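Local coordinates for 3-isopropylmalate dehydratase small subunit (Campylobacter jejuni, PDB 3Q3W), which is the small subunit of the isopropylmalate isomerase that interconverts 2-isopropylmalate and 3-isopropylmalate by way of 2-isopropylmaleate, a step of leucine biosynthesis, at residues A[26-32]-A[44-49]; A[82-88]-A[109-115]; A[13-17]-A[64-70]. All coordinates share one frame; numbering follows the deposited sequence. Where two conformers were deposited one is given.

Overall arrangement
All three contacts lie in the aconitase C-terminal-type region. Contact 3 comes first: strand 9-17 of the mixed sheet meets the 64-70 loop that leads into strand 73-78. Contact 1 is nested inside the long loop that contact 3 closes, with centres about 17 Å apart. The two touch where Phe46 packs on Leu17 and Leu65. Contact 2 follows in series, its centre about 15 Å from that of contact 1. Ile27 packs on Phe82 and Gly83, and Arg88 comes to Ile28 O. Contacts 2 and 3 lie on opposite sides of the chain's centre, about 23 Å between centres. Contact 1 bridges them, so the three form one connected part of the domain.

Contact 1. Residues A[26-32]-A[44-49]; sequences QIIPKQF and HLFHDL
Ile27 and Phe46 bring the two backbones together, with their CA atoms 4.6 Å apart. Ile27 closes helix 24-27, and Ile28 is the first to leave it. A type II turn from His44 to His47 leads into helix 47-50. Phe46 N donates to Ile27 O at 2.9 Å, from above the carbonyl plane. The same oxygen is approached by Leu45 CA. One residue back, Gln26 O receives a CA-H...O contact from Phe46 CA. It also accepts a hydrogen bond from water 1, which accepts one from Asp48 N near the start of helix 47-50.

The main side-chain feature is an aromatic cluster of Phe32, His44 and His47. Phe32 and His44 form an offset stack with centroids 3.8 Å apart and planes at 5°. His44 ND1 lies over the Phe32 face toward its rim, while Phe32 CD1 lies over the centre of the imidazole. This nitrogen is hydrogen-bonded to Glu56, which would restrain the rotation of the ring. Gln31 CG covers the other face of Phe32. His47 meets Phe32 obliquely, its CD2 3.7 Å from Phe32 CE2. With CG anti to the backbone N (chi1 176°), His47 directs ND1 to Asp48 OD1 at 2.7 Å. The bond runs close to the imidazole plane and reaches the anti side of the carboxylate, tilted well out of its plane. Pro29 CG rests 3.7 Å from His47 CB and also borders the Asp48 carboxylate.

At the opposite end, Ile27 CG2 meets Leu45 CD1 at 3.7 Å, and Ile27 CG1 lies alongside the Phe46 ring. Ile27 and Leu45 both pack on Leu95 of helix 90-98. The contact thus ties helix 24-27 to helix 47-50, with helix 90-98 against its apolar side and Glu56 beside the aromatic cluster.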
loop_
_atom_site.group_PDB
_atom_site.type_symbol
_atom_site.label_atom_id
_atom_site.label_comp_id
_atom_site.label_asym_id
_atom_site.label_seq_id
_atom_site.Cartn_x
_atom_site.Cartn_y
_atom_site.Cartn_z
ATOM N N GLN A 26 3.995 2.749 -12.470
ATOM C CA GLN A 26 4.860 1.925 -11.652
ATOM C C GLN A 26 4.031 0.917 -10.900
ATOM O O GLN A 26 4.447 -0.210 -10.749
ATOM C CB GLN A 26 5.682 2.779 -10.703
ATOM C CG GLN A 26 6.588 3.752 -11.428
ATOM C CD GLN A 26 7.480 4.478 -10.457
ATOM O OE1 GLN A 26 7.224 5.600 -10.061
ATOM N NE2 GLN A 26 8.501 3.819 -10.041
ATOM N N ILE A 27 2.884 1.330 -10.399
ATOM C CA ILE A 27 1.993 0.413 -9.672
ATOM C C ILE A 27 1.513 -0.724 -10.604
ATOM O O ILE A 27 1.591 -1.882 -10.258
ATOM C CB ILE A 27 0.795 1.148 -9.000
ATOM C CG1 ILE A 27 1.304 2.129 -7.931
ATOM C CG2 ILE A 27 -0.141 0.139 -8.264
ATOM C CD1 ILE A 27 0.276 3.168 -7.464
ATOM N N ILE A 28 1.051 -0.372 -11.804
ATOM C CA ILE A 28 0.594 -1.376 -12.752
ATOM C C ILE A 28 0.585 -0.768 -14.133
ATOM O O ILE A 28 -0.154 0.196 -14.389
ATOM C CB ILE A 28 -0.836 -1.970 -12.389
ATOM C CG1 ILE A 28 -1.271 -3.010 -13.433
ATOM C CG2 ILE A 28 -1.870 -0.855 -12.112
ATOM C CD1 ILE A 28 -2.346 -4.015 -12.953
ATOM N N PRO A 29 1.407 -1.328 -15.013
ATOM C CA PRO A 29 1.580 -0.788 -16.330
ATOM C C PRO A 29 0.333 -0.991 -17.223
ATOM O O PRO A 29 -0.528 -1.825 -16.925
ATOM C CB PRO A 29 2.772 -1.582 -16.864
ATOM C CG PRO A 29 3.451 -2.085 -15.711
ATOM C CD PRO A 29 2.435 -2.336 -14.702
ATOM N N LYS A 30 0.289 -0.229 -18.301
ATOM C CA LYS A 30 -0.884 -0.096 -19.157
ATOM C C LYS A 30 -1.254 -1.377 -19.894
ATOM O O LYS A 30 -2.414 -1.567 -20.200
ATOM C CB LYS A 30 -0.690 1.005 -20.197
ATOM C CG LYS A 30 -0.552 2.417 -19.647
ATOM C CD LYS A 30 -0.129 3.341 -20.803
ATOM C CE LYS A 30 -0.249 4.844 -20.488
ATOM N NZ LYS A 30 -1.584 5.220 -19.962
ATOM N N GLN A 31 -0.280 -2.225 -20.204
ATOM C CA GLN A 31 -0.546 -3.518 -20.859
ATOM C C GLN A 31 -1.418 -4.545 -20.063
ATOM O O GLN A 31 -1.958 -5.487 -20.639
ATOM C CB GLN A 31 0.768 -4.197 -21.319
ATOM C CG GLN A 31 1.738 -4.635 -20.253
ATOM C CD GLN A 31 2.809 -3.600 -19.928
ATOM O OE1 GLN A 31 2.543 -2.416 -19.985
ATOM N NE2 GLN A 31 4.008 -4.048 -19.551
ATOM N N PHE A 32 -1.617 -4.300 -18.782
ATOM C CA PHE A 32 -2.408 -5.210 -17.922
ATOM C C PHE A 32 -3.772 -4.683 -17.511
ATOM O O PHE A 32 -4.400 -5.239 -16.607
ATOM C CB PHE A 32 -1.620 -5.470 -16.643
ATOM C CG PHE A 32 -0.252 -6.054 -16.899
ATOM C CD1 PHE A 32 -0.110 -7.259 -17.532
ATOM C CD2 PHE A 32 0.885 -5.367 -16.552
ATOM C CE1 PHE A 32 1.184 -7.796 -17.784
ATOM C CE2 PHE A 32 2.154 -5.895 -16.805
ATOM C CZ PHE A 32 2.301 -7.080 -17.419
ATOM N N HIS A 44 1.079 -8.402 -11.375
ATOM C CA HIS A 44 1.584 -7.275 -12.144
ATOM C C HIS A 44 1.945 -6.087 -11.292
ATOM O O HIS A 44 2.423 -5.106 -11.782
ATOM C CB HIS A 44 0.512 -6.872 -13.128
ATOM C CG HIS A 44 -0.026 -8.018 -13.889
ATOM N ND1 HIS A 44 0.790 -8.979 -14.451
ATOM C CD2 HIS A 44 -1.298 -8.390 -14.160
ATOM C CE1 HIS A 44 0.036 -9.878 -15.058
ATOM N NE2 HIS A 44 -1.228 -9.551 -14.884
ATOM N N LEU A 45 1.728 -6.167 -9.988
ATOM C CA LEU A 45 2.027 -5.052 -9.170
ATOM C C LEU A 45 3.509 -4.750 -9.254
ATOM O O LEU A 45 4.333 -5.646 -9.109
ATOM C CB LEU A 45 1.647 -5.366 -7.716
ATOM C CG LEU A 45 1.991 -4.293 -6.710
ATOM C CD1 LEU A 45 1.097 -3.064 -6.879
ATOM C CD2 LEU A 45 1.856 -4.909 -5.302
ATOM N N PHE A 46 3.816 -3.468 -9.361
ATOM C CA PHE A 46 5.180 -2.958 -9.414
ATOM C C PHE A 46 6.049 -3.603 -10.487
ATOM O O PHE A 46 7.271 -3.677 -10.368
ATOM C CB PHE A 46 5.840 -3.007 -8.010
ATOM C CG PHE A 46 5.231 -2.067 -7.034
ATOM C CD1 PHE A 46 5.146 -0.724 -7.317
ATOM C CD2 PHE A 46 4.784 -2.512 -5.799
ATOM C CE1 PHE A 46 4.571 0.192 -6.385
ATOM C CE2 PHE A 46 4.221 -1.626 -4.891
ATOM C CZ PHE A 46 4.145 -0.260 -5.185
ATOM N N HIS A 47 5.415 -3.982 -11.579
ATOM C CA HIS A 47 6.056 -4.772 -12.633
ATOM C C HIS A 47 7.455 -4.318 -13.040
ATOM O O HIS A 47 8.379 -5.132 -13.094
ATOM C CB HIS A 47 5.148 -4.754 -13.862
ATOM C CG HIS A 47 5.713 -5.446 -15.042
ATOM N ND1 HIS A 47 6.561 -4.829 -15.936
ATOM C CD2 HIS A 47 5.552 -6.713 -15.487
ATOM C CE1 HIS A 47 6.859 -5.673 -16.909
ATOM N NE2 HIS A 47 6.254 -6.818 -16.666
ATOM N N ASP A 48 7.597 -3.029 -13.336
ATOM C CA ASP A 48 8.832 -2.498 -13.906
ATOM C C ASP A 48 9.937 -2.400 -12.863
ATOM O O ASP A 48 11.129 -2.513 -13.186
ATOM C CB ASP A 48 8.585 -1.132 -14.516
ATOM C CG ASP A 48 7.507 -1.167 -15.601
ATOM O OD1 ASP A 48 7.294 -2.229 -16.240
ATOM O OD2 ASP A 48 6.865 -0.129 -15.784
ATOM N N LEU A 49 9.539 -2.237 -11.607
ATOM C CA LEU A 49 10.498 -2.346 -10.480
ATOM C C LEU A 49 10.788 -3.814 -10.042
ATOM O O LEU A 49 11.848 -4.116 -9.431
ATOM C CB LEU A 49 9.933 -1.557 -9.291
ATOM C CG LEU A 49 9.592 -0.091 -9.595
ATOM C CD1 LEU A 49 8.616 0.480 -8.540
ATOM C CD2 LEU A 49 10.846 0.758 -9.672
HETATM O O HOH W 1 5.314 -1.202 -13.178
#

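Contact 2. Residues A[82-88]-A[109-115]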
loop_
_atom_site.group_PDB
_atom_site.type_symbol
_atom_site.label_atom_id
_atom_site.label_comp_id
_atom_site.label_asym_id
_atom_site.label_seq_id
_atom_site.Cartn_x
_atom_site.Cartn_y
_atom_site.Cartn_z
ATOM N N PHE A 82 2.367 9.363 -3.291
ATOM C CA PHE A 82 2.168 8.002 -3.701
ATOM C C PHE A 82 0.889 7.895 -4.516
ATOM O O PHE A 82 -0.156 8.376 -4.105
ATOM C CB PHE A 82 2.055 7.078 -2.511
ATOM C CG PHE A 82 2.029 5.609 -2.883
ATOM C CD1 PHE A 82 3.179 4.851 -2.867
ATOM C CD2 PHE A 82 0.835 4.989 -3.242
ATOM C CE1 PHE A 82 3.144 3.503 -3.196
ATOM C CE2 PHE A 82 0.799 3.656 -3.571
ATOM C CZ PHE A 82 1.944 2.907 -3.575
ATOM N N GLY A 83 0.975 7.245 -5.662
ATOM C CA GLY A 83 -0.234 7.056 -6.478
ATOM C C GLY A 83 -0.456 8.146 -7.483
ATOM O O GLY A 83 -1.510 8.201 -8.087
ATOM N N SER A 84 0.540 9.007 -7.654
ATOM C CA SER A 84 0.529 10.052 -8.686
ATOM C C SER A 84 0.019 9.560 -10.042
ATOM O O SER A 84 0.456 8.526 -10.555
ATOM C CB SER A 84 1.917 10.681 -8.843
ATOM O OG SER A 84 1.905 11.689 -9.836
ATOM N N GLY A 85 -0.908 10.341 -10.611
ATOM C CA GLY A 85 -1.397 10.135 -11.963
ATOM C C GLY A 85 -2.893 10.314 -12.085
ATOM O O GLY A 85 -3.577 10.641 -11.115
ATOM N N SER A 86 -3.407 10.115 -13.293
ATOM C CA SER A 86 -4.842 10.142 -13.504
ATOM C C SER A 86 -5.514 8.862 -12.999
ATOM O O SER A 86 -4.839 7.871 -12.698
ATOM C CB SER A 86 -5.171 10.395 -14.982
ATOM O OG SER A 86 -4.403 9.562 -15.797
ATOM N N SER A 87 -6.848 8.910 -12.889
ATOM C CA SER A 87 -7.619 7.770 -12.403
ATOM C C SER A 87 -7.086 6.490 -13.042
ATOM O O SER A 87 -6.879 6.440 -14.248
ATOM C CB SER A 87 -9.102 7.945 -12.704
ATOM O OG SER A 87 -9.873 7.033 -11.921
ATOM N N ARG A 88 -6.792 5.499 -12.209
ATOM C CA ARG A 88 -6.462 4.153 -12.652
ATOM C C ARG A 88 -6.983 3.250 -11.563
ATOM O O ARG A 88 -6.308 2.998 -10.553
ATOM C CB ARG A 88 -4.948 3.968 -12.834
ATOM C CG ARG A 88 -4.628 2.691 -13.556
ATOM C CD ARG A 88 -3.248 2.609 -14.042
ATOM N NE ARG A 88 -2.962 3.517 -15.158
ATOM C CZ ARG A 88 -1.790 3.560 -15.773
ATOM N NH1 ARG A 88 -0.782 2.727 -15.391
ATOM N NH2 ARG A 88 -1.607 4.431 -16.765
ATOM N N ALA A 109 -1.583 11.038 -3.890
ATOM C CA ALA A 109 -2.260 11.699 -4.957
ATOM C C ALA A 109 -3.759 11.596 -4.678
ATOM O O ALA A 109 -4.264 10.534 -4.352
ATOM C CB ALA A 109 -1.916 11.080 -6.286
ATOM N N ASP A 110 -4.457 12.720 -4.789
ATOM C CA ASP A 110 -5.868 12.790 -4.415
ATOM C C ASP A 110 -6.702 11.708 -5.094
ATOM O O ASP A 110 -7.529 11.057 -4.447
ATOM C CB ASP A 110 -6.459 14.164 -4.771
ATOM C CG ASP A 110 -5.776 15.323 -4.041
ATOM O OD1 ASP A 110 -5.083 15.095 -3.018
ATOM O OD2 ASP A 110 -5.931 16.476 -4.510
ATOM N N ILE A 111 -6.505 11.515 -6.385
ATOM C CA ILE A 111 -7.362 10.588 -7.124
ATOM C C ILE A 111 -7.144 9.146 -6.620
ATOM O O ILE A 111 -8.090 8.433 -6.318
ATOM C CB ILE A 111 -7.124 10.663 -8.644
ATOM C CG1 ILE A 111 -7.597 12.022 -9.200
ATOM C CG2 ILE A 111 -7.899 9.548 -9.334
ATOM C CD1 ILE A 111 -7.258 12.235 -10.659
ATOM N N PHE A 112 -5.889 8.747 -6.476
ATOM C CA PHE A 112 -5.579 7.408 -6.022
ATOM C C PHE A 112 -6.102 7.189 -4.616
ATOM O O PHE A 112 -6.646 6.105 -4.297
ATOM C CB PHE A 112 -4.058 7.173 -6.067
ATOM C CG PHE A 112 -3.631 5.941 -5.372
ATOM C CD1 PHE A 112 -3.640 4.733 -6.033
ATOM C CD2 PHE A 112 -3.273 5.969 -4.006
ATOM C CE1 PHE A 112 -3.235 3.580 -5.410
ATOM C CE2 PHE A 112 -2.889 4.808 -3.352
ATOM C CZ PHE A 112 -2.885 3.605 -4.045
ATOM N N LYS A 113 -5.945 8.206 -3.755
ATOM C CA LYS A 113 -6.406 8.056 -2.383
ATOM C C LYS A 113 -7.898 7.642 -2.350
ATOM O O LYS A 113 -8.268 6.704 -1.626
ATOM C CB LYS A 113 -6.193 9.336 -1.525
ATOM C CG LYS A 113 -6.526 9.042 -0.051
ATOM C CD LYS A 113 -6.805 10.250 0.821
ATOM C CE LYS A 113 -5.620 11.116 0.983
ATOM N NZ LYS A 113 -6.084 12.252 1.817
ATOM N N ASN A 114 -8.729 8.341 -3.112
ATOM C CA ASN A 114 -10.165 8.107 -3.070
ATOM C C ASN A 114 -10.503 6.733 -3.639
ATOM O O ASN A 114 -11.289 6.006 -3.066
ATOM C CB ASN A 114 -10.907 9.172 -3.842
ATOM C CG ASN A 114 -12.400 9.127 -3.599
ATOM O OD1 ASN A 114 -13.150 8.801 -4.498
ATOM N ND2 ASN A 114 -12.838 9.472 -2.381
ATOM N N ASN A 115 -9.835 6.360 -4.726
ATOM C CA ASN A 115 -10.003 5.023 -5.284
ATOM C C ASN A 115 -9.542 3.950 -4.348
ATOM O O ASN A 115 -10.169 2.879 -4.280
ATOM C CB ASN A 115 -9.257 4.894 -6.592
ATOM C CG ASN A 115 -9.871 5.747 -7.683
ATOM O OD1 ASN A 115 -11.072 6.089 -7.620
ATOM N ND2 ASN A 115 -9.056 6.126 -8.671
HETATM O O HOH W 2 -3.883 9.522 -8.733
HETATM O O HOH W 3 -6.411 5.307 -8.968
#
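Phe82 and Phe112 both hold CG anti to the backbone N (chi1 -172° and 168°), and these torsions bring their rings together. The edge of Phe82 is directed toward the face of Phe112 in an offset edge-to-face pair. The centroids are 5.5 Å apart, with the planes at 63°. The CD2-CE2 edge of Phe82 does the touching, with CE2 3.7 Å from Phe112 CZ.

The Gly83 backbone lies directly against the Phe112 ring. Its CA sits over the face, 4.2 Å from the ring centroid, close enough for a CH-pi contact. Ala109 CB comes 3.4 Å from Gly83 O, which also touches Phe112 CB.

Ala109 is the N-cap residue of helix 110-118. Its N donates to Phe82 O at 3.0 Å, which pins the start of the helix to the loop. Within the first turn of the helix, water 2 accepts a weak bond from Phe112 N and donates to Gly83 O and Gly85 O. It therefore joins the helix to two loop carbonyls.

Farther along, Ile111 CG2 packs 3.6 Å from Ser87 CA. Asn115 ND2 makes a weak hydrogen bond to Ser87 OG at 3.5 Å. The same nitrogen donates to water 3 at 2.8 Å, and that water donates to Arg88 O. The amide thus reaches the loop weakly by itself and more firmly through water 3.

The 82-88 loop runs from strand 73-78 toward helix 90-98. Phe112 also packs on Ala91, Pro92 and Leu95 of that helix. Both phenylalanines reach Ile27 of helix 24-27 and Ile103 of strand 102-105, so the aromatic pair sits between helices and the sheet.

Contact 3. Residues A[13-17]-A[64-70]; sequences IACPL and NLNKKEY
Cys15 projects from strand 9-17 into a hollow of the 64-70 loop formed by Asn64, Leu65 and Tyr70. Its sulfur lies over one face of the Tyr70 ring, offset toward the rim. Cys15 SG is 4.1 Å from the ring centroid. With SG anti to the backbone N (chi1 -177°), the sulfur also reaches Asn64 CB at 3.5 Å. Leu65 CD2 forms another wall of the hollow, 3.7 Å from Cys15 CB.

The Tyr70 ring is itself a bump against the strand. The CD1-CE1 edge of Tyr70 faces Ala14 O, with CE1 3.3 Å away and the oxygen near the ring plane. Beyond this, Pro16 CD sits obliquely to the ring, 3.4 Å from Tyr70 CE1, and also touches the Tyr70 hydroxyl. The proline and tyrosine side chains cross at about a right angle. At one end of the contact Ile13 CG2 rests by Tyr70 CA and Glu69 O. At the other, Leu17 CD1 and Leu65 CD1 meet more loosely. These two leucines both pack on Phe46.

One side-chain hydrogen bond crosses the contact. Asn64 ND2 donates to Pro16 O at 3.0 Å, with an almost straight N-H...O angle of 174°. The oxygen lies in the amide plane of Asn64, while the donor is tilted 20° from the carbonyl plane.

The strand keeps its sheet partners, with backbone bonds from Cys15 to Ile75 and Val77, while the loop covers Cys15 and part of Pro16, which also packs on helix 128-140. The chemistry is mostly apolar and sulfur-aromatic. Ala14 O is buried without a polar partner and faces the tyrosine's edge. The Asn64 amide satisfies Pro16 O, so this one directional bond sets Asn64 against the strand in an otherwise mainly apolar contact.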
loop_
_atom_site.group_PDB
_atom_site.type_symbol
_atom_site.label_atom_id
_atom_site.label_comp_id
_atom_site.label_asym_id
_atom_site.label_seq_id
_atom_site.Cartn_x
_atom_site.Cartn_y
_atom_site.Cartn_z
ATOM N N ILE A 13 3.386 -7.759 7.938
ATOM C CA ILE A 13 4.695 -7.424 7.468
ATOM C C ILE A 13 4.632 -6.140 6.650
ATOM O O ILE A 13 3.835 -6.026 5.699
ATOM C CB ILE A 13 5.246 -8.598 6.609
ATOM C CG1 ILE A 13 5.249 -9.907 7.405
ATOM C CG2 ILE A 13 6.615 -8.248 5.988
ATOM C CD1 ILE A 13 6.222 -10.001 8.507
ATOM N N ALA A 14 5.429 -5.150 7.042
ATOM C CA ALA A 14 5.530 -3.900 6.304
ATOM C C ALA A 14 6.836 -3.841 5.511
ATOM O O ALA A 14 7.865 -4.371 5.970
ATOM C CB ALA A 14 5.425 -2.756 7.217
ATOM N N CYS A 15 6.773 -3.194 4.340
ATOM C CA CYS A 15 7.869 -3.144 3.378
ATOM C C CYS A 15 8.093 -1.705 2.967
ATOM O O CYS A 15 7.174 -1.062 2.453
ATOM C CB CYS A 15 7.569 -3.958 2.114
ATOM S SG CYS A 15 8.965 -3.948 0.977
ATOM N N PRO A 16 9.316 -1.202 3.164
ATOM C CA PRO A 16 9.569 0.171 2.793
ATOM C C PRO A 16 9.958 0.300 1.335
ATOM O O PRO A 16 10.777 -0.487 0.846
ATOM C CB PRO A 16 10.733 0.558 3.704
ATOM C CG PRO A 16 11.477 -0.705 3.906
ATOM C CD PRO A 16 10.500 -1.834 3.776
ATOM N N LEU A 17 9.366 1.254 0.648
ATOM C CA LEU A 17 9.708 1.531 -0.749
ATOM C C LEU A 17 10.117 3.014 -0.860
ATOM O O LEU A 17 9.282 3.911 -0.996
ATOM C CB LEU A 17 8.538 1.210 -1.693
ATOM C CG LEU A 17 8.039 -0.234 -1.653
ATOM C CD1 LEU A 17 6.724 -0.384 -2.542
ATOM C CD2 LEU A 17 9.047 -1.213 -2.125
ATOM N N ASN A 64 12.609 -4.314 -2.762
ATOM C CA ASN A 64 12.415 -4.866 -1.423
ATOM C C ASN A 64 11.317 -5.936 -1.316
ATOM O O ASN A 64 11.489 -6.933 -0.584
ATOM C CB ASN A 64 12.169 -3.740 -0.410
ATOM C CG ASN A 64 13.466 -3.131 0.140
ATOM O OD1 ASN A 64 14.514 -3.764 0.113
ATOM N ND2 ASN A 64 13.378 -1.896 0.651
ATOM N N LEU A 65 10.211 -5.772 -2.046
ATOM C CA LEU A 65 9.109 -6.749 -1.961
ATOM C C LEU A 65 9.487 -8.121 -2.410
ATOM O O LEU A 65 8.777 -9.062 -2.092
ATOM C CB LEU A 65 7.836 -6.327 -2.732
ATOM C CG LEU A 65 6.948 -5.283 -2.091
ATOM C CD1 LEU A 65 5.895 -4.711 -3.107
ATOM C CD2 LEU A 65 6.284 -5.759 -0.794
ATOM N N ASN A 66 10.604 -8.255 -3.122
ATOM C CA ASN A 66 11.107 -9.543 -3.569
ATOM C C ASN A 66 11.966 -10.306 -2.527
ATOM O O ASN A 66 12.208 -11.522 -2.659
ATOM C CB ASN A 66 11.896 -9.375 -4.903
ATOM C CG ASN A 66 10.976 -9.104 -6.115
ATOM O OD1 ASN A 66 9.803 -9.445 -6.090
ATOM N ND2 ASN A 66 11.489 -8.424 -7.127
ATOM N N LYS A 67 12.444 -9.600 -1.499
ATOM C CA LYS A 67 13.343 -10.189 -0.503
ATOM C C LYS A 67 12.628 -11.077 0.528
ATOM O O LYS A 67 11.469 -10.813 0.953
ATOM C CB LYS A 67 14.159 -9.063 0.178
ATOM C CG LYS A 67 15.031 -8.265 -0.760
ATOM C CD LYS A 67 15.865 -7.242 -0.042
ATOM C CE LYS A 67 16.651 -6.325 -1.008
ATOM N NZ LYS A 67 17.881 -6.962 -1.548
ATOM N N LYS A 68 13.306 -12.116 0.993
ATOM C CA LYS A 68 12.686 -12.987 1.988
ATOM C C LYS A 68 12.196 -12.219 3.193
ATOM O O LYS A 68 11.140 -12.564 3.725
ATOM C CB LYS A 68 13.609 -14.125 2.447
ATOM C CG LYS A 68 13.730 -15.232 1.383
ATOM C CD LYS A 68 13.881 -16.604 1.949
ATOM C CE LYS A 68 14.484 -17.610 0.914
ATOM N NZ LYS A 68 13.368 -18.473 0.521
ATOM N N GLU A 69 12.919 -11.169 3.628
ATOM C CA GLU A 69 12.530 -10.459 4.866
ATOM C C GLU A 69 11.175 -9.788 4.679
ATOM O O GLU A 69 10.436 -9.554 5.651
ATOM C CB GLU A 69 13.590 -9.431 5.254
ATOM C CG GLU A 69 14.871 -10.065 5.754
ATOM C CD GLU A 69 15.786 -10.609 4.659
ATOM O OE1 GLU A 69 15.598 -10.346 3.418
ATOM O OE2 GLU A 69 16.710 -11.311 5.062
ATOM N N TYR A 70 10.819 -9.532 3.421
ATOM C CA TYR A 70 9.526 -8.911 3.082
ATOM C C TYR A 70 8.457 -9.826 2.435
ATOM O O TYR A 70 7.447 -9.332 1.866
ATOM C CB TYR A 70 9.770 -7.653 2.252
ATOM C CG TYR A 70 10.613 -6.628 3.016
ATOM C CD1 TYR A 70 10.104 -5.992 4.128
ATOM C CD2 TYR A 70 11.911 -6.327 2.622
ATOM C CE1 TYR A 70 10.881 -5.064 4.853
ATOM C CE2 TYR A 70 12.714 -5.409 3.330
ATOM C CZ TYR A 70 12.182 -4.779 4.449
ATOM O OH TYR A 70 12.919 -3.851 5.127
#